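Local coordinates for protein succinylglutamate desuccinylase (Vibrio parahaemolyticus, PDB 2BCO) that probably hydrolyses N-succinylglutamate to glutamate and succinate, the last step of arginine breakdown by the AST pathway, using one zinc ion per subunit, at residues L5-T14 / L34-L42; T53-I62 / D88-H97. All coordinates share one frame; numbering follows the deposited sequence.

Overall arrangement
Contact 1 and contact 2 are neighbours, their centres 13 Å apart, and strand 90-95 is what joins them. One edge of that strand pairs parallel with strand 55-60 in contact 2; the other takes the antiparallel strand 41-45, whose start belongs to contact 1. L42 O lies 2.7 Å from F93 N and G40 O 2.9 Å from I95 N, both probable hydrogen bonds, while F10 and T14 of contact 1 pack on the side chain of I95. Contact 2 leads to the active site: the I62 side chain comes within about 6 Å of the zinc ion held by H63, E66 and H155. Contact 1 lies away from the metal.

Contact 1 (L5-T14 / L34-L42); sequences LFRQSFLTDT and LKLYQRGVL
F10 reaches from the first turn of helix 10-15 to the hairpin that turns at R39 and G40. Its CG stands anti to the backbone N (chi1 -177°), which carries the ring across to the strands. The far corner of the ring does the touching: CE1 packs 3.8 Å from L42 CB and meets L36 CD1, while CZ comes edge-on to the backbone, 3.6 Å from G40 C. F6 adds a second ring, with F10 CA over one face and its own neighbour L5 over the opposite one; its CZ meets L42 CD1 at the ring edge, 3.8 Å away. L5 extends the apolar patch as CD2 settles against L34 CB and L36 CB.

T14 is the polar end. Its hydroxyl OG1 donates back to F10 O at 2.6 Å, where T14 N also bonds from the opposite face of the carbonyl plane. OG1 in turn accepts from a water that takes the N-H of G40, bridging helix and turn. R39 can be followed outwards from CB: CG lies 4.0 Å from T14 CG2, CD passes 3.2 Å from T14 O, and the bend at chi3 (70°) turns the end back, so that NH1 donates to T14 O at 3.2 Å. The oxygen is tilted from the guanidinium plane, and the N-H...O angle is only 141°.

The hairpin has a type II turn from Q38 to V41, with G40 at positive phi. Around this packing, I77 of helix 68-81 touches F6 and L42, strand 24-27 adds Q26 beside L5 and L34, and strand 90-95 supplies F93 and I95 against F10.

Contact 2 (T53-I62 / D88-H97); sequences TKNIIISCGI and DARCLFIIAH
Strands 55-60 and 90-95 are the two parallel strands of a beta-alpha-beta unit, joined through helix 68-81, in the catalytic domain of this AspA/AstE-family enzyme. Their directions differ by 14° and their axes approach to 4.6 Å. Backbone bonds alternate along the ladder: R90 N donates to K54 O, I56 N to R90 O, L92 N to I56 O, and so on until A96 N reaches C60 O at 3.0 Å.

On the face bearing I56, I58 and C60, the I58 chain runs alongside the F93 ring, both leaving the sheet on this face, with I58 CD1 3.6 Å from F93 CE2. Helix 68-81 covers this side, V73, I76 and I77 touching F93 and M70 touching C60. Further along, C60 SG packs 4.0 Å from I95 CG1. The other face carries N55, I57 and S59, where I57 CG2 meets I94 CD1 and F140 of helix 125-141 packs on N55, I57 and L92. S59 OG bonds there to D153 and H151.

Beyond the strand ends, I62 CD1 rests on A96 CB at 3.8 Å, and the I62 side chain also touches H155, a zinc ligand.

R90 closes the opposite end of the ladder. Stretched out straight from CG to NE, its chain carries the guanidinium to N55; a salt bridge to E43 holds NE, and NH1 also bonds to F140 O. The amide of N55, whose ND2 is taken by T148, stands 75° to the guanidinium plane: R90 NH1 donates to N55 OD1 at 2.9 Å, in the guanidinium plane but 47° above that of the amide.

Contact 1 (L5-T14 / L34-L42)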
loop_
_atom_site.group_PDB
_atom_site.type_symbol
_atom_site.label_atom_id
_atom_site.label_comp_id
_atom_site.label_asym_id
_atom_site.label_seq_id
_atom_site.Cartn_x
_atom_site.Cartn_y
_atom_site.Cartn_z
ATOM N N LEU A 5 -8.857 23.316 10.660
ATOM C CA LEU A 5 -7.942 23.569 9.558
ATOM C C LEU A 5 -8.667 23.273 8.250
ATOM O O LEU A 5 -8.310 23.795 7.192
ATOM C CB LEU A 5 -6.714 22.661 9.689
ATOM C CG LEU A 5 -5.418 23.078 8.988
ATOM C CD1 LEU A 5 -4.839 24.297 9.683
ATOM C CD2 LEU A 5 -4.418 21.933 9.032
ATOM N N PHE A 6 -9.699 22.436 8.334
ATOM C CA PHE A 6 -10.477 22.046 7.165
ATOM C C PHE A 6 -11.861 22.678 7.121
ATOM O O PHE A 6 -12.462 22.978 8.151
ATOM C CB PHE A 6 -10.638 20.527 7.124
ATOM C CG PHE A 6 -9.342 19.783 7.220
ATOM C CD1 PHE A 6 -8.925 19.239 8.431
ATOM C CD2 PHE A 6 -8.520 19.647 6.106
ATOM C CE1 PHE A 6 -7.706 18.570 8.531
ATOM C CE2 PHE A 6 -7.305 18.985 6.194
ATOM C CZ PHE A 6 -6.892 18.442 7.411
ATOM N N ARG A 7 -12.363 22.865 5.907
ATOM C CA ARG A 7 -13.684 23.438 5.700
ATOM C C ARG A 7 -14.701 22.439 6.241
ATOM O O ARG A 7 -15.622 22.804 6.972
ATOM C CB ARG A 7 -13.921 23.666 4.208
ATOM C CG ARG A 7 -15.282 24.240 3.868
ATOM C CD ARG A 7 -15.611 24.026 2.396
ATOM N NE ARG A 7 -15.593 22.607 2.044
ATOM C CZ ARG A 7 -15.997 22.118 0.876
ATOM N NH1 ARG A 7 -16.459 22.930 -0.065
ATOM N NH2 ARG A 7 -15.938 20.813 0.647
ATOM N N GLN A 8 -14.514 21.172 5.882
ATOM C CA GLN A 8 -15.398 20.104 6.327
ATOM C C GLN A 8 -14.592 18.914 6.858
ATOM O O GLN A 8 -14.837 18.447 7.968
ATOM C CB GLN A 8 -16.313 19.678 5.175
ATOM C CG GLN A 8 -17.387 18.672 5.564
ATOM C CD GLN A 8 -18.627 18.780 4.690
ATOM O OE1 GLN A 8 -18.536 18.836 3.462
ATOM N NE2 GLN A 8 -19.794 18.797 5.322
ATOM N N SER A 9 -13.637 18.434 6.062
ATOM C CA SER A 9 -12.770 17.320 6.453
ATOM C C SER A 9 -11.604 17.190 5.478
ATOM O O SER A 9 -11.604 17.791 4.399
ATOM C CB SER A 9 -13.551 16.002 6.492
ATOM O OG SER A 9 -13.835 15.539 5.185
ATOM N N PHE A 10 -10.605 16.398 5.854
ATOM C CA PHE A 10 -9.440 16.207 5.002
ATOM C C PHE A 10 -9.819 15.649 3.623
ATOM O O PHE A 10 -9.391 16.170 2.593
ATOM C CB PHE A 10 -8.451 15.276 5.703
ATOM C CG PHE A 10 -7.164 15.055 4.948
ATOM C CD1 PHE A 10 -6.477 16.123 4.383
ATOM C CD2 PHE A 10 -6.620 13.778 4.834
ATOM C CE1 PHE A 10 -5.262 15.926 3.723
ATOM C CE2 PHE A 10 -5.408 13.568 4.180
ATOM C CZ PHE A 10 -4.731 14.647 3.622
ATOM N N LEU A 11 -10.631 14.601 3.607
ATOM C CA LEU A 11 -11.043 13.976 2.361
ATOM C C LEU A 11 -12.044 14.814 1.553
ATOM O O LEU A 11 -11.982 14.837 0.324
ATOM C CB LEU A 11 -11.631 12.590 2.639
ATOM C CG LEU A 11 -12.257 11.838 1.457
ATOM C CD1 LEU A 11 -11.233 11.657 0.360
ATOM C CD2 LEU A 11 -12.779 10.496 1.936
ATOM N N THR A 12 -12.970 15.488 2.228
ATOM C CA THR A 12 -13.949 16.303 1.516
ATOM C C THR A 12 -13.289 17.541 0.914
ATOM O O THR A 12 -13.528 17.867 -0.247
ATOM C CB THR A 12 -15.109 16.729 2.436
ATOM O OG1 THR A 12 -15.814 15.560 2.880
ATOM C CG2 THR A 12 -16.083 17.627 1.680
ATOM N N ASP A 13 -12.458 18.229 1.691
ATOM C CA ASP A 13 -11.782 19.407 1.165
ATOM C C ASP A 13 -10.904 19.002 -0.014
ATOM O O ASP A 13 -10.885 19.677 -1.045
ATOM C CB ASP A 13 -10.903 20.068 2.224
ATOM C CG ASP A 13 -11.702 20.864 3.241
ATOM O OD1 ASP A 13 -11.116 21.784 3.848
ATOM O OD2 ASP A 13 -12.900 20.572 3.449
ATOM N N THR A 14 -10.178 17.898 0.143
ATOM C CA THR A 14 -9.295 17.417 -0.910
ATOM C C THR A 14 -10.069 17.187 -2.201
ATOM O O THR A 14 -9.570 17.476 -3.290
ATOM C CB THR A 14 -8.591 16.094 -0.499
ATOM O OG1 THR A 14 -7.715 16.335 0.608
ATOM C CG2 THR A 14 -7.778 15.545 -1.643
ATOM N N LEU A 34 -0.400 20.103 13.222
ATOM C CA LEU A 34 -0.933 19.733 11.913
ATOM C C LEU A 34 -0.451 20.728 10.853
ATOM O O LEU A 34 -0.574 21.940 11.033
ATOM C CB LEU A 34 -2.462 19.745 11.946
ATOM C CG LEU A 34 -3.172 18.786 12.902
ATOM C CD1 LEU A 34 -4.652 19.096 12.920
ATOM C CD2 LEU A 34 -2.940 17.355 12.461
ATOM N N LYS A 35 0.091 20.220 9.751
ATOM C CA LYS A 35 0.575 21.085 8.681
ATOM C C LYS A 35 0.053 20.625 7.323
ATOM O O LYS A 35 0.355 19.518 6.877
ATOM C CB LYS A 35 2.109 21.104 8.665
ATOM C CG LYS A 35 2.744 21.513 9.990
ATOM C CD LYS A 35 4.249 21.713 9.862
ATOM C CE LYS A 35 4.964 20.414 9.496
ATOM N NZ LYS A 35 6.446 20.593 9.367
ATOM N N LEU A 36 -0.741 21.471 6.671
ATOM C CA LEU A 36 -1.278 21.140 5.354
ATOM C C LEU A 36 -0.376 21.779 4.306
ATOM O O LEU A 36 -0.498 22.961 4.013
ATOM C CB LEU A 36 -2.708 21.670 5.195
ATOM C CG LEU A 36 -3.454 21.183 3.941
ATOM C CD1 LEU A 36 -3.731 19.692 4.058
ATOM C CD2 LEU A 36 -4.762 21.943 3.782
ATOM N N TYR A 37 0.530 20.991 3.741
ATOM C CA TYR A 37 1.459 21.504 2.744
ATOM C C TYR A 37 0.789 21.920 1.443
ATOM O O TYR A 37 1.103 22.970 0.887
ATOM C CB TYR A 37 2.530 20.462 2.440
ATOM C CG TYR A 37 3.487 20.204 3.575
ATOM C CD1 TYR A 37 4.293 21.221 4.082
ATOM C CD2 TYR A 37 3.628 18.931 4.113
ATOM C CE1 TYR A 37 5.220 20.970 5.100
ATOM C CE2 TYR A 37 4.547 18.669 5.126
ATOM C CZ TYR A 37 5.342 19.689 5.613
ATOM O OH TYR A 37 6.256 19.425 6.606
ATOM N N GLN A 38 -0.130 21.089 0.963
ATOM C CA GLN A 38 -0.845 21.346 -0.283
ATOM C C GLN A 38 -2.054 20.417 -0.286
ATOM O O GLN A 38 -2.272 19.690 0.684
ATOM C CB GLN A 38 0.061 21.031 -1.477
ATOM C CG GLN A 38 0.553 19.590 -1.487
ATOM C CD GLN A 38 1.557 19.302 -2.584
ATOM O OE1 GLN A 38 2.714 19.714 -2.509
ATOM N NE2 GLN A 38 1.117 18.591 -3.615
ATOM N N ARG A 39 -2.832 20.425 -1.365
ATOM C CA ARG A 39 -4.010 19.564 -1.428
ATOM C C ARG A 39 -3.683 18.081 -1.223
ATOM O O ARG A 39 -2.889 17.496 -1.963
ATOM C CB ARG A 39 -4.755 19.747 -2.759
ATOM C CG ARG A 39 -6.015 18.887 -2.870
ATOM C CD ARG A 39 -6.979 19.306 -3.988
ATOM N NE ARG A 39 -6.476 19.033 -5.334
ATOM C CZ ARG A 39 -7.239 18.637 -6.355
ATOM N NH1 ARG A 39 -8.548 18.458 -6.191
ATOM N NH2 ARG A 39 -6.696 18.430 -7.549
ATOM N N GLY A 40 -4.295 17.489 -0.200
ATOM C CA GLY A 40 -4.098 16.080 0.083
ATOM C C GLY A 40 -2.800 15.696 0.763
ATOM O O GLY A 40 -2.431 14.528 0.771
ATOM N N VAL A 41 -2.101 16.666 1.333
ATOM C CA VAL A 41 -0.844 16.383 2.007
ATOM C C VAL A 41 -0.930 16.990 3.402
ATOM O O VAL A 41 -0.939 18.208 3.560
ATOM C CB VAL A 41 0.337 16.982 1.222
ATOM C CG1 VAL A 41 1.657 16.636 1.902
ATOM C CG2 VAL A 41 0.315 16.447 -0.217
ATOM N N LEU A 42 -1.012 16.136 4.414
ATOM C CA LEU A 42 -1.139 16.617 5.785
ATOM C C LEU A 42 -0.090 15.978 6.677
ATOM O O LEU A 42 -0.028 14.755 6.782
ATOM C CB LEU A 42 -2.531 16.267 6.332
ATOM C CG LEU A 42 -3.220 17.113 7.422
ATOM C CD1 LEU A 42 -3.993 16.188 8.372
ATOM C CD2 LEU A 42 -2.212 17.934 8.208
HETATM O O HOH W 1 -6.422 18.744 1.198
#

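Contact 2 (T53-I62 / D88-H97)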
loop_
_atom_site.group_PDB
_atom_site.type_symbol
_atom_site.label_atom_id
_atom_site.label_comp_id
_atom_site.label_asym_id
_atom_site.label_seq_id
_atom_site.Cartn_x
_atom_site.Cartn_y
_atom_site.Cartn_z
ATOM N N THR A 53 10.899 8.304 17.943
ATOM C CA THR A 53 9.605 8.636 17.356
ATOM C C THR A 53 9.536 8.127 15.917
ATOM O O THR A 53 10.417 8.419 15.112
ATOM C CB THR A 53 9.368 10.161 17.329
ATOM O OG1 THR A 53 9.257 10.661 18.669
ATOM C CG2 THR A 53 8.100 10.487 16.549
ATOM N N LYS A 54 8.489 7.374 15.592
ATOM C CA LYS A 54 8.336 6.855 14.237
ATOM C C LYS A 54 7.931 7.936 13.231
ATOM O O LYS A 54 7.259 8.915 13.567
ATOM C CB LYS A 54 7.300 5.728 14.207
ATOM C CG LYS A 54 7.717 4.492 14.987
ATOM C CD LYS A 54 6.753 3.346 14.759
ATOM C CE LYS A 54 7.213 2.085 15.473
ATOM N NZ LYS A 54 7.245 2.252 16.954
ATOM N N ASN A 55 8.376 7.757 11.996
ATOM C CA ASN A 55 8.048 8.674 10.917
ATOM C C ASN A 55 7.291 7.826 9.918
ATOM O O ASN A 55 7.875 7.111 9.108
ATOM C CB ASN A 55 9.326 9.253 10.325
ATOM C CG ASN A 55 10.049 10.148 11.308
ATOM O OD1 ASN A 55 9.630 11.277 11.556
ATOM N ND2 ASN A 55 11.123 9.638 11.895
ATOM N N ILE A 56 5.971 7.896 10.011
ATOM C CA ILE A 56 5.099 7.104 9.163
ATOM C C ILE A 56 4.405 7.869 8.052
ATOM O O ILE A 56 3.711 8.857 8.294
ATOM C CB ILE A 56 3.988 6.434 9.992
ATOM C CG1 ILE A 56 4.568 5.845 11.279
ATOM C CG2 ILE A 56 3.308 5.359 9.158
ATOM C CD1 ILE A 56 3.508 5.284 12.215
ATOM N N ILE A 57 4.596 7.399 6.829
ATOM C CA ILE A 57 3.928 7.991 5.685
ATOM C C ILE A 57 2.723 7.092 5.495
ATOM O O ILE A 57 2.863 5.883 5.378
ATOM C CB ILE A 57 4.775 7.920 4.399
ATOM C CG1 ILE A 57 6.005 8.820 4.522
ATOM C CG2 ILE A 57 3.923 8.336 3.195
ATOM C CD1 ILE A 57 6.917 8.750 3.302
ATOM N N ILE A 58 1.536 7.673 5.494
ATOM C CA ILE A 58 0.335 6.883 5.305
ATOM C C ILE A 58 -0.345 7.430 4.059
ATOM O O ILE A 58 -0.996 8.464 4.105
ATOM C CB ILE A 58 -0.604 7.008 6.526
ATOM C CG1 ILE A 58 0.147 6.584 7.799
ATOM C CG2 ILE A 58 -1.844 6.139 6.324
ATOM C CD1 ILE A 58 -0.550 6.990 9.097
ATOM N N SER A 59 -0.177 6.740 2.938
ATOM C CA SER A 59 -0.787 7.205 1.705
ATOM C C SER A 59 -1.966 6.355 1.265
ATOM O O SER A 59 -2.049 5.161 1.549
ATOM C CB SER A 59 0.262 7.285 0.579
ATOM O OG SER A 59 0.868 6.034 0.315
ATOM N N CYS A 60 -2.895 6.998 0.582
ATOM C CA CYS A 60 -4.056 6.312 0.065
ATOM C C CYS A 60 -4.425 6.989 -1.240
ATOM O O CYS A 60 -3.960 8.096 -1.531
ATOM C CB CYS A 60 -5.218 6.405 1.054
ATOM S SG CYS A 60 -5.747 8.068 1.384
ATOM N N GLY A 61 -5.249 6.318 -2.034
ATOM C CA GLY A 61 -5.667 6.906 -3.285
ATOM C C GLY A 61 -4.677 6.954 -4.439
ATOM O O GLY A 61 -4.895 7.732 -5.361
ATOM N N ILE A 62 -3.602 6.165 -4.402
ATOM C CA ILE A 62 -2.655 6.139 -5.515
ATOM C C ILE A 62 -3.512 5.816 -6.743
ATOM O O ILE A 62 -3.260 6.299 -7.851
ATOM C CB ILE A 62 -1.559 5.048 -5.314
ATOM C CG1 ILE A 62 -0.456 5.593 -4.404
ATOM C CG2 ILE A 62 -0.956 4.615 -6.659
ATOM C CD1 ILE A 62 0.224 6.856 -4.939
ATOM N N ASP A 88 1.460 9.969 18.704
ATOM C CA ASP A 88 2.784 9.747 19.259
ATOM C C ASP A 88 3.846 9.619 18.169
ATOM O O ASP A 88 5.036 9.745 18.430
ATOM C CB ASP A 88 2.773 8.482 20.112
ATOM C CG ASP A 88 3.887 8.459 21.124
ATOM O OD1 ASP A 88 3.746 9.124 22.173
ATOM O OD2 ASP A 88 4.908 7.787 20.864
ATOM N N ALA A 89 3.415 9.358 16.946
ATOM C CA ALA A 89 4.351 9.218 15.844
ATOM C C ALA A 89 4.163 10.359 14.856
ATOM O O ALA A 89 3.065 10.887 14.713
ATOM C CB ALA A 89 4.138 7.882 15.144
ATOM N N ARG A 90 5.241 10.750 14.192
ATOM C CA ARG A 90 5.176 11.807 13.193
ATOM C C ARG A 90 4.595 11.126 11.956
ATOM O O ARG A 90 5.064 10.061 11.559
ATOM C CB ARG A 90 6.581 12.352 12.922
ATOM C CG ARG A 90 6.654 13.410 11.832
ATOM C CD ARG A 90 7.931 14.224 11.954
ATOM N NE ARG A 90 8.169 15.062 10.784
ATOM C CZ ARG A 90 8.920 14.704 9.750
ATOM N NH1 ARG A 90 9.509 13.518 9.731
ATOM N NH2 ARG A 90 9.092 15.540 8.736
ATOM N N CYS A 91 3.565 11.720 11.360
ATOM C CA CYS A 91 2.924 11.124 10.189
ATOM C C CYS A 91 2.765 12.086 9.020
ATOM O O CYS A 91 2.727 13.303 9.191
ATOM C CB CYS A 91 1.528 10.601 10.553
ATOM S SG CYS A 91 1.419 9.524 12.001
ATOM N N LEU A 92 2.669 11.518 7.827
ATOM C CA LEU A 92 2.457 12.295 6.619
ATOM C C LEU A 92 1.305 11.605 5.902
ATOM O O LEU A 92 1.498 10.535 5.313
ATOM C CB LEU A 92 3.700 12.291 5.722
ATOM C CG LEU A 92 3.529 13.145 4.457
ATOM C CD1 LEU A 92 3.407 14.601 4.860
ATOM C CD2 LEU A 92 4.696 12.960 3.508
ATOM N N PHE A 93 0.112 12.198 5.977
ATOM C CA PHE A 93 -1.073 11.633 5.338
ATOM C C PHE A 93 -1.194 12.142 3.922
ATOM O O PHE A 93 -1.127 13.350 3.659
ATOM C CB PHE A 93 -2.353 11.975 6.114
ATOM C CG PHE A 93 -2.442 11.307 7.469
ATOM C CD1 PHE A 93 -1.879 11.897 8.591
ATOM C CD2 PHE A 93 -3.067 10.074 7.609
ATOM C CE1 PHE A 93 -1.936 11.266 9.847
ATOM C CE2 PHE A 93 -3.132 9.430 8.858
ATOM C CZ PHE A 93 -2.562 10.033 9.978
ATOM N N ILE A 94 -1.390 11.218 3.002
ATOM C CA ILE A 94 -1.479 11.602 1.620
ATOM C C ILE A 94 -2.694 11.027 0.917
ATOM O O ILE A 94 -3.013 9.843 1.059
ATOM C CB ILE A 94 -0.202 11.150 0.850
ATOM C CG1 ILE A 94 1.040 11.816 1.449
ATOM C CG2 ILE A 94 -0.320 11.497 -0.631
ATOM C CD1 ILE A 94 2.338 11.356 0.796
ATOM N N ILE A 95 -3.393 11.888 0.194
ATOM C CA ILE A 95 -4.511 11.461 -0.630
ATOM C C ILE A 95 -3.927 11.819 -1.992
ATOM O O ILE A 95 -3.989 12.966 -2.420
ATOM C CB ILE A 95 -5.793 12.286 -0.399
ATOM C CG1 ILE A 95 -6.369 12.007 0.985
ATOM C CG2 ILE A 95 -6.830 11.939 -1.468
ATOM C CD1 ILE A 95 -7.525 12.902 1.339
ATOM N N ALA A 96 -3.305 10.846 -2.639
ATOM C CA ALA A 96 -2.696 11.086 -3.930
ATOM C C ALA A 96 -3.768 11.016 -5.001
ATOM O O ALA A 96 -4.707 10.244 -4.884
ATOM C CB ALA A 96 -1.625 10.036 -4.200
ATOM N N HIS A 97 -3.654 11.842 -6.026
ATOM C CA HIS A 97 -4.612 11.788 -7.134
ATOM C C HIS A 97 -6.111 12.021 -6.896
ATOM O O HIS A 97 -6.945 11.232 -7.345
ATOM C CB HIS A 97 -4.459 10.452 -7.839
ATOM C CG HIS A 97 -4.483 10.560 -9.319
ATOM N ND1 HIS A 97 -4.817 11.732 -9.972
ATOM C CD2 HIS A 97 -4.194 9.664 -10.292
ATOM C CE1 HIS A 97 -4.727 11.551 -11.270
ATOM N NE2 HIS A 97 -4.348 10.300 -11.495
HETATM O O HOH W 2 6.660 10.765 20.418
HETATM O O HOH W 3 6.460 6.866 17.597
#